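Local atomic coordinates of putative metal-dependent isothiocyanate hydrolase SaxA (Pectobacterium carotovorum, PDB entry 6BRM), a protein that probably hydrolyses isothiocyanates, compounds of plant defence, at a centre of two zinc ions held in a metallo-beta-lactamase-type fold. Residues I121-G126 / D145-V150; R177-I182 / K210-A215; V184-Y189 / V218-E223; D204-L209 / L240-E245; T214-A219 / K247-A252. All blocks are in the same frame, centred on the assembly; numbering follows the deposited sequence. Where two conformers were deposited one is given.

Overall arrangement
Contacts 1, 3 and 5 are strand pairings within one mixed sheet. Contact 1 belongs to its antiparallel part, contacts 3 and 5 to its parallel part. Contacts 3 and 5 share V218 and A219 on strand 216-220, and their centres are about 10 Å apart. Contact 3 carries H221, a ligand of one zinc ion. The side chain of A146 in contact 1 comes within about 5 Å of a zinc, although the centres of contacts 1 and 3 are about 16 Å apart. Contacts 2 and 4 both use helix 203-211; contact 2 lies away from the metal site, and in contact 4 the side chain of T205 is about 11 Å from that of H221. L209 of contact 4 packs on I217 of contact 5, while contact 2 shares T214 and A215 with contact 5.

Contact 1 (I121-G126 / D145-V150); sequences IYKTDG and DACGLV
Y122 and T124 each exchange two backbone hydrogen bonds with the opposing strand. V150 N reaches Y122 O at 3.0 Å in a nearly straight bond (172°), and Y122 N returns to V150 O. T124 N to G148 O measures 3.0 Å, with G148 N donating back to T124 O. K123 and L149 form the non-hydrogen-bonded pair between them. The strand axes approach to 4.6 Å at 155°, which establishes the antiparallel sense. CA-H...O contacts add to this, such as I121 CA to V150 O at 3.4 Å.

Side-chain contacts lie on both sides. On the face of Y122 and V150, their CB atoms meet at 4.1 Å, and T124 CB and OG1 pack on the G148 backbone; helix 169-178 covers this face through S174, R177 and F178. On the side of K123 and L149, chi1 of K123 (-175°) carries CG over to C147 CB at 3.6 Å.

Charged groups work at the loop end, where D125 OD1 forms a salt bridge with K173 of the second subunit. A146 packs on the zinc ligand H67. The pairing belongs to the antiparallel portion of one of the two sheets in the alpha-beta/beta-alpha sandwich of the metallo-beta-lactamase superfamily.

Contact 2 (R177-I182 / K210-A215); sequences RFKPEI and KMLPTA
The carbonyl oxygen of E181 is approached by two successive residues of the other segment's chain. A215 CA points a C-H at E181 O from 3.4 Å, with an angle of 132° at the hydrogen, and the next backbone N, that of T216, is hydrogen-bonded to E181. No conventional hydrogen bond joins the segments 177-182 and 210-215 themselves, and the rest is van der Waals packing, partly against a carbonyl oxygen.

L212 carries most of that packing. Its CB is directed toward the other segment, and CG continues outward, anti to the backbone N (chi1 -161°). Of the two methyls on CG, CD2 packs on P180, 3.7 Å from CD of the ring and 3.3 Å from P180 O; the leucine and proline side chains cross at about a right angle. CD1 takes the aliphatic part of K179, touching CE at 3.6 Å, so it is a methylene of the lysine and not its ammonium group that makes this contact. A215 CB adds a second carbon beside P180 O at 3.5 Å. A type I beta turn from L212 to A215 brings both residues to the same proline; it is closed by the bond from A215 N to L212 O, 3.1 Å long.

K179, with positive phi, is where the chain leaves helix 169-178, and L212 is where it leaves helix 203-211. The contact therefore joins two helix-to-strand connections, one leading into strand 182-186 and the other into the adjacent parallel strand 216-220. P180 also rests on Y160 of strand 159-163, the neighbour of strand 182-186 on its other side in the sheet.

Contact 3 (V184-Y189 / V218-E223); sequences VLNTGY and VASHME. With ZN (zinc ion), chain M.
H221 binds a zinc ion through NE2 at 2.2 Å, and N186 packs against the imidazole from the neighbouring strand. Two waters, each at 2.2 Å, together with D71, H72 and D164 complete the first shell.

In the second shell, N186 CB meets H221 CB at 3.4 Å, and the amide nitrogen ND2 lies at the same distance from CD2 of the ring. The two side chains cross with their planes 41° apart. N186 ND2 has its hydrogen bond with D164 OD1, so this asparagine touches one zinc ligand and bonds another. H221 has positive phi just after the strand, where the chain turns out of the sheet; its chi1 (-158°) carries CG away from the backbone N, to 3.7 Å from N186 CB.

Farther out, the backbone fixes the turn. S220 O accepts T187 N at 2.7 Å, with a weak second bond from T187 OG1 and a CA-H contact from N186. M222 SD sits 3.3 Å from T187 O, and L235 of helix 232-241 packs on T187, A219 and M222. Upstream of the turn, strands 184-186 and 218-220 run parallel: L185 N bonds V218 O, and V184 lies side by side with V218. S220 OG is satisfied by Q5.

D164 binds both zinc ions, so through N186 this strand end is coupled to the bridging ligand as well as to H221. Waters on a zinc held this way are probably polarised, consistent with a metal-assisted attack of water as in related metallo-hydrolases.

Contact 4 (D204-L209 / L240-E245); sequences DTLRTL and LEHGIE
T205 makes the first touch, its CG2 lying 4.3 Å from I244 CD1. CB of T205 is directed toward the second segment, while the backbone oxygen T205 O is taken one turn later by T208 OG1 at 2.6 Å, a bond within the helix.

L206 contributes most from this helix. Its CB also faces the second segment, and CG extends the side chain anti to the backbone N (chi1 -170°). From there CD2 comes to H242 CD2 at 3.5 Å, and CD1 meets I244 CD1 at 4.0 Å. The leucine crosses both partners at about a right angle. H242 is the first residue to leave helical geometry after helix 232-241, and its ND1 is hydrogen-bonded back to F238 O. Both helices are crossovers of the parallel beta-alpha-beta part of the sheet and cover its same face, touching I217, A219 and I248; the contact thus joins helix 203-211 to the C-terminal end of helix 232-241 and the loop after it.

L209, one turn beyond T205 and L206, slides past I244 in the opposite direction, with CD2 3.9 Å from I244 CG2. L209 also rests on I217 and I248 of the sheet.

Contact 5 (T214-A219 / K247-A252); sequences TATIVA and KILIPA
I217 and I248 lie side by side and point the same way, with I217 CG1 3.7 Å from I248 CD1. CG1 is anti to the carbonyl carbon in both, and chi2 of I248 (-48°) brings its CD1 against I217 CG1. Helix 203-211 covers this face through T205, T208 and L209, and helix 232-241 through L235 and S239. A219 CB continues the face, touching I250 CG2 at 4.1 Å.

The other face is arranged differently. T216 and L249 cross obliquely, T216 CG2 reaching L249 CD2 at 3.6 Å, and V218 packs on L249 and P251. M257 of strand 256-258, in the second sheet, touches V218, L249 and P251, so the part of this face around V218 and P251 packs against that sheet.

The end of the K247 side chain reaches the turn that precedes strand 216-220, bending at its last torsion (chi4 -72°). NZ there donates a hydrogen bond to P213 O and a weak one, 3.4 Å, to A215 O.

The parallel sense rests on the backbone pattern: I217 N to K247 O at 3.0 Å, L249 N to I217 O at 2.7 Å and A219 N to L249 O at 2.8 Å, the last nearly straight (176°). Strands 216-220 and 248-249 are linked by helix 232-241, a parallel beta-alpha-beta crossover whose second strand, 248-249, is the outermost of this sheet within the chain.

Contact 1 (I121-G126 / D145-V150)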
# COMPACT_ATOMS: atom_id res chain seq x y z
N ILE B 121 -1.12 -15.66 -12.57
CA ILE B 121 -0.74 -14.25 -12.69
C ILE B 121 -1.32 -13.49 -11.49
O ILE B 121 -2.53 -13.38 -11.36
CB ILE B 121 -1.25 -13.63 -14.01
CG1 ILE B 121 -0.52 -14.25 -15.20
CG2 ILE B 121 -1.06 -12.11 -14.01
CD1 ILE B 121 -1.13 -13.92 -16.55
N TYR B 122 -0.44 -12.97 -10.64
CA TYR B 122 -0.86 -12.18 -9.48
C TYR B 122 -0.72 -10.69 -9.78
O TYR B 122 0.33 -10.24 -10.25
CB TYR B 122 -0.00 -12.51 -8.26
CG TYR B 122 -0.03 -13.96 -7.82
CD1 TYR B 122 -1.00 -14.43 -6.93
CD2 TYR B 122 0.94 -14.86 -8.26
CE1 TYR B 122 -1.01 -15.75 -6.50
CE2 TYR B 122 0.94 -16.19 -7.84
CZ TYR B 122 -0.04 -16.63 -6.97
OH TYR B 122 -0.05 -17.94 -6.55
N LYS B 123 -1.78 -9.92 -9.49
CA LYS B 123 -1.78 -8.47 -9.61
C LYS B 123 -1.36 -7.86 -8.28
O LYS B 123 -1.90 -8.23 -7.23
CB LYS B 123 -3.19 -7.98 -10.00
CG LYS B 123 -3.30 -6.48 -10.27
CD LYS B 123 -4.68 -6.07 -10.76
CE LYS B 123 -5.76 -6.16 -9.69
NZ LYS B 123 -5.49 -5.26 -8.53
N THR B 124 -0.41 -6.92 -8.33
CA THR B 124 0.22 -6.30 -7.15
C THR B 124 -0.19 -4.84 -6.99
O THR B 124 -0.43 -4.15 -7.99
CB THR B 124 1.75 -6.34 -7.28
OG1 THR B 124 2.17 -7.61 -7.78
CG2 THR B 124 2.42 -6.07 -5.94
N ASP B 125 -0.24 -4.36 -5.75
CA ASP B 125 -0.55 -2.95 -5.48
C ASP B 125 0.75 -2.18 -5.28
O ASP B 125 1.56 -2.56 -4.45
CB ASP B 125 -1.45 -2.80 -4.25
CG ASP B 125 -2.06 -1.39 -4.12
OD1 ASP B 125 -2.72 -0.93 -5.07
OD2 ASP B 125 -1.88 -0.75 -3.07
N GLY B 126 0.93 -1.11 -6.05
CA GLY B 126 2.09 -0.22 -5.92
C GLY B 126 1.62 1.16 -5.48
O GLY B 126 0.44 1.36 -5.20
N ASP B 145 -3.84 4.56 -9.80
CA ASP B 145 -3.37 3.20 -9.54
C ASP B 145 -2.54 2.71 -10.72
O ASP B 145 -2.79 3.08 -11.87
CB ASP B 145 -4.55 2.25 -9.31
CG ASP B 145 -5.40 2.65 -8.11
OD1 ASP B 145 -4.83 3.02 -7.07
OD2 ASP B 145 -6.64 2.56 -8.21
N ALA B 146 -1.55 1.86 -10.43
CA ALA B 146 -0.73 1.20 -11.45
C ALA B 146 -0.14 -0.08 -10.89
O ALA B 146 0.72 -0.03 -10.00
CB ALA B 146 0.36 2.14 -11.94
N CYS B 147 -0.58 -1.23 -11.41
CA CYS B 147 -0.30 -2.52 -10.78
C CYS B 147 1.00 -3.19 -11.23
O CYS B 147 1.45 -2.98 -12.36
CB CYS B 147 -1.46 -3.49 -11.01
SG CYS B 147 -1.69 -4.02 -12.72
N GLY B 148 1.58 -3.97 -10.33
CA GLY B 148 2.66 -4.89 -10.65
C GLY B 148 2.09 -6.21 -11.12
O GLY B 148 0.88 -6.45 -11.00
N LEU B 149 2.95 -7.07 -11.66
CA LEU B 149 2.54 -8.37 -12.19
C LEU B 149 3.58 -9.43 -11.86
O LEU B 149 4.75 -9.28 -12.22
CB LEU B 149 2.40 -8.32 -13.71
CG LEU B 149 1.45 -7.30 -14.33
CD1 LEU B 149 1.70 -7.22 -15.83
CD2 LEU B 149 0.01 -7.66 -14.04
N VAL B 150 3.15 -10.49 -11.17
CA VAL B 150 3.99 -11.67 -10.94
C VAL B 150 3.51 -12.77 -11.88
O VAL B 150 2.31 -12.88 -12.13
CB VAL B 150 3.92 -12.14 -9.47
CG1 VAL B 150 4.76 -13.39 -9.25
CG2 VAL B 150 4.36 -11.03 -8.53

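Contact 2 (R177-I182 / K210-A215)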
# COMPACT_ATOMS: atom_id res chain seq x y z
N ARG B 177 6.81 -12.48 -0.19
CA ARG B 177 5.84 -13.54 -0.49
C ARG B 177 6.30 -14.40 -1.67
O ARG B 177 6.64 -15.57 -1.49
CB ARG B 177 4.45 -12.96 -0.75
CG ARG B 177 3.38 -13.99 -1.08
CD ARG B 177 2.05 -13.32 -1.40
NE ARG B 177 1.06 -14.27 -1.92
CZ ARG B 177 -0.18 -13.96 -2.29
NH1 ARG B 177 -0.62 -12.71 -2.21
NH2 ARG B 177 -0.99 -14.91 -2.75
N PHE B 178 6.30 -13.82 -2.87
CA PHE B 178 6.51 -14.59 -4.11
C PHE B 178 7.97 -14.96 -4.38
O PHE B 178 8.23 -15.91 -5.13
CB PHE B 178 5.93 -13.84 -5.32
CG PHE B 178 4.47 -13.51 -5.18
CD1 PHE B 178 3.51 -14.50 -5.35
CD2 PHE B 178 4.06 -12.22 -4.88
CE1 PHE B 178 2.16 -14.20 -5.22
CE2 PHE B 178 2.71 -11.91 -4.76
CZ PHE B 178 1.76 -12.90 -4.92
N LYS B 179 8.91 -14.22 -3.78
CA LYS B 179 10.35 -14.51 -3.85
C LYS B 179 10.86 -14.71 -5.29
O LYS B 179 11.36 -15.79 -5.63
CB LYS B 179 10.71 -15.72 -2.97
CG LYS B 179 10.31 -15.54 -1.51
CD LYS B 179 11.31 -16.15 -0.54
CE LYS B 179 12.53 -15.26 -0.35
NZ LYS B 179 13.39 -15.71 0.77
N PRO B 180 10.74 -13.67 -6.14
CA PRO B 180 11.09 -13.83 -7.55
C PRO B 180 12.59 -13.91 -7.77
O PRO B 180 13.35 -13.17 -7.14
CB PRO B 180 10.52 -12.56 -8.21
CG PRO B 180 9.78 -11.82 -7.14
CD PRO B 180 10.34 -12.28 -5.84
N GLU B 181 13.02 -14.81 -8.66
CA GLU B 181 14.41 -14.84 -9.13
C GLU B 181 14.70 -13.65 -10.07
O GLU B 181 15.84 -13.22 -10.19
CB GLU B 181 14.73 -16.17 -9.84
CG GLU B 181 14.69 -17.40 -8.93
CD GLU B 181 13.41 -18.21 -9.08
OE1 GLU B 181 13.35 -19.07 -9.99
OE2 GLU B 181 12.47 -18.02 -8.28
N ILE B 182 13.66 -13.14 -10.73
CA ILE B 182 13.76 -11.99 -11.64
C ILE B 182 12.79 -10.89 -11.20
O ILE B 182 11.59 -11.13 -11.10
CB ILE B 182 13.42 -12.40 -13.09
CG1 ILE B 182 14.33 -13.53 -13.58
CG2 ILE B 182 13.52 -11.20 -14.04
CD1 ILE B 182 13.74 -14.34 -14.71
N LYS B 210 19.58 -6.10 -1.40
CA LYS B 210 19.84 -6.37 0.02
C LYS B 210 18.76 -7.27 0.61
O LYS B 210 19.06 -8.20 1.35
CB LYS B 210 19.93 -5.06 0.82
CG LYS B 210 21.23 -4.30 0.61
CD LYS B 210 21.19 -2.92 1.24
CE LYS B 210 22.52 -2.20 1.05
NZ LYS B 210 22.40 -0.73 1.26
N MET B 211 17.50 -6.97 0.27
CA MET B 211 16.35 -7.76 0.70
C MET B 211 16.39 -9.18 0.12
O MET B 211 16.18 -10.16 0.85
CB MET B 211 15.04 -7.08 0.26
CG MET B 211 13.85 -7.28 1.20
SD MET B 211 13.53 -5.83 2.24
CE MET B 211 15.13 -5.59 3.02
N LEU B 212 16.68 -9.27 -1.18
CA LEU B 212 16.57 -10.52 -1.94
C LEU B 212 17.83 -10.74 -2.80
O LEU B 212 17.79 -10.56 -4.02
CB LEU B 212 15.30 -10.46 -2.79
CG LEU B 212 14.70 -11.76 -3.32
CD1 LEU B 212 14.18 -12.64 -2.19
CD2 LEU B 212 13.59 -11.44 -4.30
N PRO B 213 18.96 -11.14 -2.17
CA PRO B 213 20.26 -11.21 -2.85
C PRO B 213 20.42 -12.31 -3.91
O PRO B 213 21.38 -12.26 -4.69
CB PRO B 213 21.25 -11.43 -1.70
CG PRO B 213 20.46 -12.09 -0.64
CD PRO B 213 19.07 -11.53 -0.75
N THR B 214 19.52 -13.29 -3.94
CA THR B 214 19.48 -14.29 -5.01
C THR B 214 19.03 -13.69 -6.34
O THR B 214 19.48 -14.12 -7.40
CB THR B 214 18.50 -15.43 -4.68
OG1 THR B 214 17.19 -14.88 -4.47
CG2 THR B 214 18.94 -16.18 -3.43
N ALA B 215 18.13 -12.71 -6.26
CA ALA B 215 17.45 -12.17 -7.43
C ALA B 215 18.36 -11.41 -8.39
O ALA B 215 19.45 -10.98 -8.02
CB ALA B 215 16.30 -11.27 -6.98

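Contact 3 (V184-Y189 / V218-E223)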
# COMPACT_ATOMS: atom_id res chain seq x y z
N VAL B 184 11.78 -7.13 -12.46
CA VAL B 184 11.88 -6.09 -13.49
C VAL B 184 11.40 -4.75 -12.91
O VAL B 184 10.22 -4.61 -12.58
CB VAL B 184 11.06 -6.43 -14.75
CG1 VAL B 184 11.35 -5.43 -15.87
CG2 VAL B 184 11.36 -7.85 -15.22
N LEU B 185 12.31 -3.79 -12.78
CA LEU B 185 12.00 -2.47 -12.21
C LEU B 185 11.91 -1.39 -13.29
O LEU B 185 12.61 -1.45 -14.31
CB LEU B 185 13.08 -2.06 -11.21
CG LEU B 185 13.45 -3.05 -10.12
CD1 LEU B 185 14.52 -2.45 -9.23
CD2 LEU B 185 12.25 -3.48 -9.30
N ASN B 186 11.03 -0.42 -13.04
CA ASN B 186 10.91 0.78 -13.87
C ASN B 186 11.77 1.88 -13.26
O ASN B 186 11.30 2.68 -12.44
CB ASN B 186 9.44 1.21 -13.96
CG ASN B 186 8.59 0.23 -14.75
OD1 ASN B 186 9.07 -0.82 -15.21
ND2 ASN B 186 7.32 0.56 -14.93
N THR B 187 13.05 1.91 -13.66
CA THR B 187 14.07 2.79 -13.07
C THR B 187 14.33 4.04 -13.92
O THR B 187 15.46 4.33 -14.31
CB THR B 187 15.40 2.03 -12.85
OG1 THR B 187 15.80 1.42 -14.09
CG2 THR B 187 15.24 0.95 -11.80
N GLY B 188 13.26 4.78 -14.21
CA GLY B 188 13.36 6.04 -14.93
C GLY B 188 13.82 7.21 -14.09
O GLY B 188 14.47 8.12 -14.60
N TYR B 189 13.48 7.17 -12.80
CA TYR B 189 13.70 8.29 -11.88
C TYR B 189 13.07 9.59 -12.39
O TYR B 189 13.69 10.66 -12.37
CB TYR B 189 15.20 8.46 -11.55
CG TYR B 189 15.47 9.16 -10.24
CD1 TYR B 189 15.09 8.58 -9.02
CD2 TYR B 189 16.10 10.40 -10.20
CE1 TYR B 189 15.33 9.22 -7.81
CE2 TYR B 189 16.35 11.05 -8.99
CZ TYR B 189 15.97 10.45 -7.80
OH TYR B 189 16.21 11.08 -6.60
N VAL B 218 16.31 -6.60 -13.69
CA VAL B 218 16.25 -6.08 -15.06
C VAL B 218 15.74 -4.64 -15.02
O VAL B 218 14.59 -4.39 -14.68
CB VAL B 218 15.32 -6.94 -15.96
CG1 VAL B 218 15.20 -6.34 -17.36
CG2 VAL B 218 15.83 -8.37 -16.02
N ALA B 219 16.62 -3.69 -15.36
CA ALA B 219 16.27 -2.27 -15.40
C ALA B 219 15.46 -1.96 -16.66
O ALA B 219 15.69 -2.56 -17.72
CB ALA B 219 17.53 -1.42 -15.35
N SER B 220 14.52 -1.03 -16.53
CA SER B 220 13.60 -0.67 -17.61
C SER B 220 12.98 0.70 -17.34
O SER B 220 13.24 1.29 -16.29
CB SER B 220 12.51 -1.74 -17.75
OG SER B 220 11.60 -1.46 -18.80
N HIS B 221 12.18 1.19 -18.28
CA HIS B 221 11.47 2.47 -18.16
C HIS B 221 12.44 3.67 -18.12
O HIS B 221 12.26 4.58 -17.31
CB HIS B 221 10.53 2.44 -16.93
CG HIS B 221 9.41 3.44 -16.97
ND1 HIS B 221 9.61 4.79 -17.14
CD2 HIS B 221 8.07 3.28 -16.82
CE1 HIS B 221 8.44 5.41 -17.12
NE2 HIS B 221 7.49 4.52 -16.92
N MET B 222 13.45 3.66 -18.99
CA MET B 222 14.39 4.80 -19.10
C MET B 222 14.95 5.02 -20.51
O MET B 222 15.00 4.10 -21.32
CB MET B 222 15.53 4.66 -18.08
CG MET B 222 16.31 3.36 -18.14
SD MET B 222 17.44 3.20 -16.74
CE MET B 222 17.96 1.50 -16.97
N GLU B 223 15.37 6.27 -20.78
CA GLU B 223 15.87 6.72 -22.09
C GLU B 223 14.83 6.55 -23.21
O GLU B 223 15.11 5.96 -24.26
CB GLU B 223 17.19 6.03 -22.46
CG GLU B 223 18.29 6.20 -21.42
CD GLU B 223 19.63 5.70 -21.91
OE1 GLU B 223 19.68 4.74 -22.71
OE2 GLU B 223 20.66 6.26 -21.48
ZN ZN M . 5.47 5.36 -16.60
O HOH W 1 3.72 6.72 -16.64
O HOH W 2 6.39 7.07 -15.56

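Contact 4 (D204-L209 / L240-E245)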
# COMPACT_ATOMS: atom_id res chain seq x y z
N ASP B 204 16.77 2.29 -5.38
CA ASP B 204 15.82 1.19 -5.23
C ASP B 204 16.33 -0.13 -5.82
O ASP B 204 15.81 -1.19 -5.47
CB ASP B 204 14.47 1.58 -5.85
CG ASP B 204 13.82 2.77 -5.15
OD1 ASP B 204 14.56 3.61 -4.59
OD2 ASP B 204 12.58 2.88 -5.16
N THR B 205 17.32 -0.07 -6.71
CA THR B 205 18.02 -1.26 -7.20
C THR B 205 18.81 -1.96 -6.08
O THR B 205 18.77 -3.19 -5.97
CB THR B 205 18.99 -0.91 -8.35
OG1 THR B 205 18.26 -0.32 -9.44
CG2 THR B 205 19.72 -2.13 -8.86
N LEU B 206 19.53 -1.18 -5.28
CA LEU B 206 20.34 -1.72 -4.18
C LEU B 206 19.48 -2.24 -3.01
O LEU B 206 19.73 -3.33 -2.50
CB LEU B 206 21.32 -0.66 -3.66
CG LEU B 206 22.41 -1.10 -2.68
CD1 LEU B 206 23.37 -2.11 -3.30
CD2 LEU B 206 23.18 0.12 -2.19
N ARG B 207 18.48 -1.45 -2.61
CA ARG B 207 17.59 -1.80 -1.50
C ARG B 207 16.82 -3.11 -1.71
O ARG B 207 16.53 -3.82 -0.74
CB ARG B 207 16.62 -0.65 -1.23
CG ARG B 207 17.25 0.51 -0.47
CD ARG B 207 16.46 1.79 -0.62
NE ARG B 207 16.87 2.81 0.35
CZ ARG B 207 18.01 3.49 0.29
NH1 ARG B 207 18.87 3.26 -0.70
NH2 ARG B 207 18.29 4.39 1.22
N THR B 208 16.48 -3.43 -2.96
CA THR B 208 15.87 -4.72 -3.31
C THR B 208 16.85 -5.88 -3.15
O THR B 208 16.50 -6.92 -2.58
CB THR B 208 15.41 -4.77 -4.79
OG1 THR B 208 16.48 -4.35 -5.65
CG2 THR B 208 14.23 -3.89 -5.00
N LEU B 209 18.06 -5.70 -3.68
CA LEU B 209 19.07 -6.75 -3.72
C LEU B 209 19.61 -7.08 -2.31
O LEU B 209 20.06 -8.20 -2.07
CB LEU B 209 20.21 -6.38 -4.68
CG LEU B 209 20.75 -7.48 -5.60
CD1 LEU B 209 19.68 -7.99 -6.56
CD2 LEU B 209 21.95 -6.97 -6.37
N LEU B 240 28.44 -0.84 -10.50
CA LEU B 240 29.88 -1.10 -10.32
C LEU B 240 30.39 -0.61 -8.96
O LEU B 240 31.27 -1.24 -8.36
CB LEU B 240 30.69 -0.44 -11.44
CG LEU B 240 30.53 -1.01 -12.85
CD1 LEU B 240 30.88 0.02 -13.91
CD2 LEU B 240 31.36 -2.28 -13.02
N GLU B 241 29.84 0.51 -8.50
CA GLU B 241 30.24 1.14 -7.24
C GLU B 241 29.96 0.27 -6.01
O GLU B 241 30.82 0.12 -5.15
CB GLU B 241 29.53 2.49 -7.09
CG GLU B 241 30.09 3.40 -6.01
CD GLU B 241 29.53 4.81 -6.09
OE1 GLU B 241 28.39 4.99 -6.58
OE2 GLU B 241 30.24 5.75 -5.66
N HIS B 242 28.76 -0.31 -5.96
CA HIS B 242 28.33 -1.15 -4.83
C HIS B 242 28.56 -2.66 -5.04
O HIS B 242 28.03 -3.48 -4.28
CB HIS B 242 26.87 -0.86 -4.49
CG HIS B 242 26.63 0.54 -4.05
ND1 HIS B 242 26.52 1.60 -4.93
CD2 HIS B 242 26.48 1.07 -2.81
CE1 HIS B 242 26.32 2.71 -4.25
NE2 HIS B 242 26.28 2.42 -2.96
N GLY B 243 29.33 -3.03 -6.06
CA GLY B 243 29.72 -4.43 -6.29
C GLY B 243 28.60 -5.35 -6.74
O GLY B 243 28.60 -6.53 -6.40
N ILE B 244 27.67 -4.80 -7.52
CA ILE B 244 26.50 -5.56 -8.01
C ILE B 244 26.37 -5.54 -9.53
O ILE B 244 25.33 -5.93 -10.06
CB ILE B 244 25.19 -5.05 -7.34
CG1 ILE B 244 24.86 -3.61 -7.76
CG2 ILE B 244 25.31 -5.15 -5.82
CD1 ILE B 244 23.56 -3.09 -7.19
N GLU B 245 27.42 -5.11 -10.24
CA GLU B 245 27.38 -4.91 -11.70
C GLU B 245 26.80 -6.08 -12.51
O GLU B 245 26.00 -5.86 -13.41
CB GLU B 245 28.76 -4.49 -12.25
CG GLU B 245 29.90 -5.51 -12.20
CD GLU B 245 30.55 -5.66 -10.83
OE1 GLU B 245 30.62 -4.67 -10.07
OE2 GLU B 245 31.00 -6.78 -10.51

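Contact 5 (T214-A219 / K247-A252)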
# COMPACT_ATOMS: atom_id res chain seq x y z
N THR B 214 19.52 -13.29 -3.94
CA THR B 214 19.48 -14.29 -5.01
C THR B 214 19.03 -13.69 -6.34
O THR B 214 19.48 -14.12 -7.40
CB THR B 214 18.50 -15.43 -4.68
OG1 THR B 214 17.19 -14.88 -4.47
CG2 THR B 214 18.94 -16.18 -3.43
N ALA B 215 18.13 -12.71 -6.26
CA ALA B 215 17.45 -12.17 -7.43
C ALA B 215 18.36 -11.41 -8.39
O ALA B 215 19.45 -10.98 -8.02
CB ALA B 215 16.30 -11.27 -6.98
N THR B 216 17.87 -11.27 -9.62
CA THR B 216 18.54 -10.52 -10.68
C THR B 216 17.61 -9.40 -11.10
O THR B 216 16.43 -9.65 -11.37
CB THR B 216 18.83 -11.43 -11.89
OG1 THR B 216 19.37 -12.68 -11.45
CG2 THR B 216 19.81 -10.76 -12.85
N ILE B 217 18.13 -8.17 -11.18
CA ILE B 217 17.31 -7.00 -11.51
C ILE B 217 17.44 -6.66 -12.99
O ILE B 217 18.55 -6.44 -13.48
CB ILE B 217 17.70 -5.75 -10.67
CG1 ILE B 217 17.93 -6.11 -9.19
CG2 ILE B 217 16.64 -4.66 -10.81
CD1 ILE B 217 16.80 -6.86 -8.52
N VAL B 218 16.31 -6.60 -13.69
CA VAL B 218 16.25 -6.08 -15.06
C VAL B 218 15.74 -4.64 -15.02
O VAL B 218 14.59 -4.39 -14.68
CB VAL B 218 15.32 -6.94 -15.96
CG1 VAL B 218 15.20 -6.34 -17.36
CG2 VAL B 218 15.83 -8.37 -16.02
N ALA B 219 16.62 -3.69 -15.36
CA ALA B 219 16.27 -2.27 -15.40
C ALA B 219 15.46 -1.96 -16.66
O ALA B 219 15.69 -2.56 -17.72
CB ALA B 219 17.53 -1.42 -15.35
N LYS B 247 24.77 -8.49 -11.42
CA LYS B 247 23.38 -8.79 -11.02
C LYS B 247 22.35 -7.77 -11.51
O LYS B 247 21.15 -8.05 -11.47
CB LYS B 247 23.29 -8.94 -9.50
CG LYS B 247 23.74 -10.29 -8.99
CD LYS B 247 23.49 -10.45 -7.50
CE LYS B 247 23.55 -11.91 -7.08
NZ LYS B 247 22.37 -12.70 -7.54
N ILE B 248 22.80 -6.58 -11.94
CA ILE B 248 21.90 -5.57 -12.52
C ILE B 248 21.97 -5.64 -14.05
O ILE B 248 22.91 -5.14 -14.67
CB ILE B 248 22.25 -4.13 -12.04
CG1 ILE B 248 22.45 -4.08 -10.52
CG2 ILE B 248 21.17 -3.14 -12.47
CD1 ILE B 248 21.38 -4.76 -9.69
N LEU B 249 20.97 -6.29 -14.65
CA LEU B 249 20.81 -6.32 -16.10
C LEU B 249 20.21 -5.00 -16.58
O LEU B 249 19.19 -4.55 -16.06
CB LEU B 249 19.92 -7.49 -16.55
CG LEU B 249 20.59 -8.85 -16.81
CD1 LEU B 249 21.33 -8.84 -18.14
CD2 LEU B 249 21.52 -9.26 -15.68
N ILE B 250 20.87 -4.37 -17.56
CA ILE B 250 20.42 -3.09 -18.12
C ILE B 250 20.39 -3.24 -19.64
O ILE B 250 21.33 -2.83 -20.33
CB ILE B 250 21.32 -1.90 -17.68
CG1 ILE B 250 21.69 -1.99 -16.20
CG2 ILE B 250 20.61 -0.58 -17.95
CD1 ILE B 250 22.69 -0.95 -15.75
N PRO B 251 19.31 -3.82 -20.18
CA PRO B 251 19.29 -4.20 -21.59
C PRO B 251 19.10 -3.02 -22.53
O PRO B 251 18.47 -2.02 -22.17
CB PRO B 251 18.07 -5.11 -21.67
CG PRO B 251 17.12 -4.51 -20.69
CD PRO B 251 17.98 -4.01 -19.56
N ALA B 252 19.64 -3.15 -23.74
CA ALA B 252 19.39 -2.20 -24.82
C ALA B 252 17.97 -2.38 -25.34
O ALA B 252 17.30 -3.36 -25.02
CB ALA B 252 20.40 -2.39 -25.94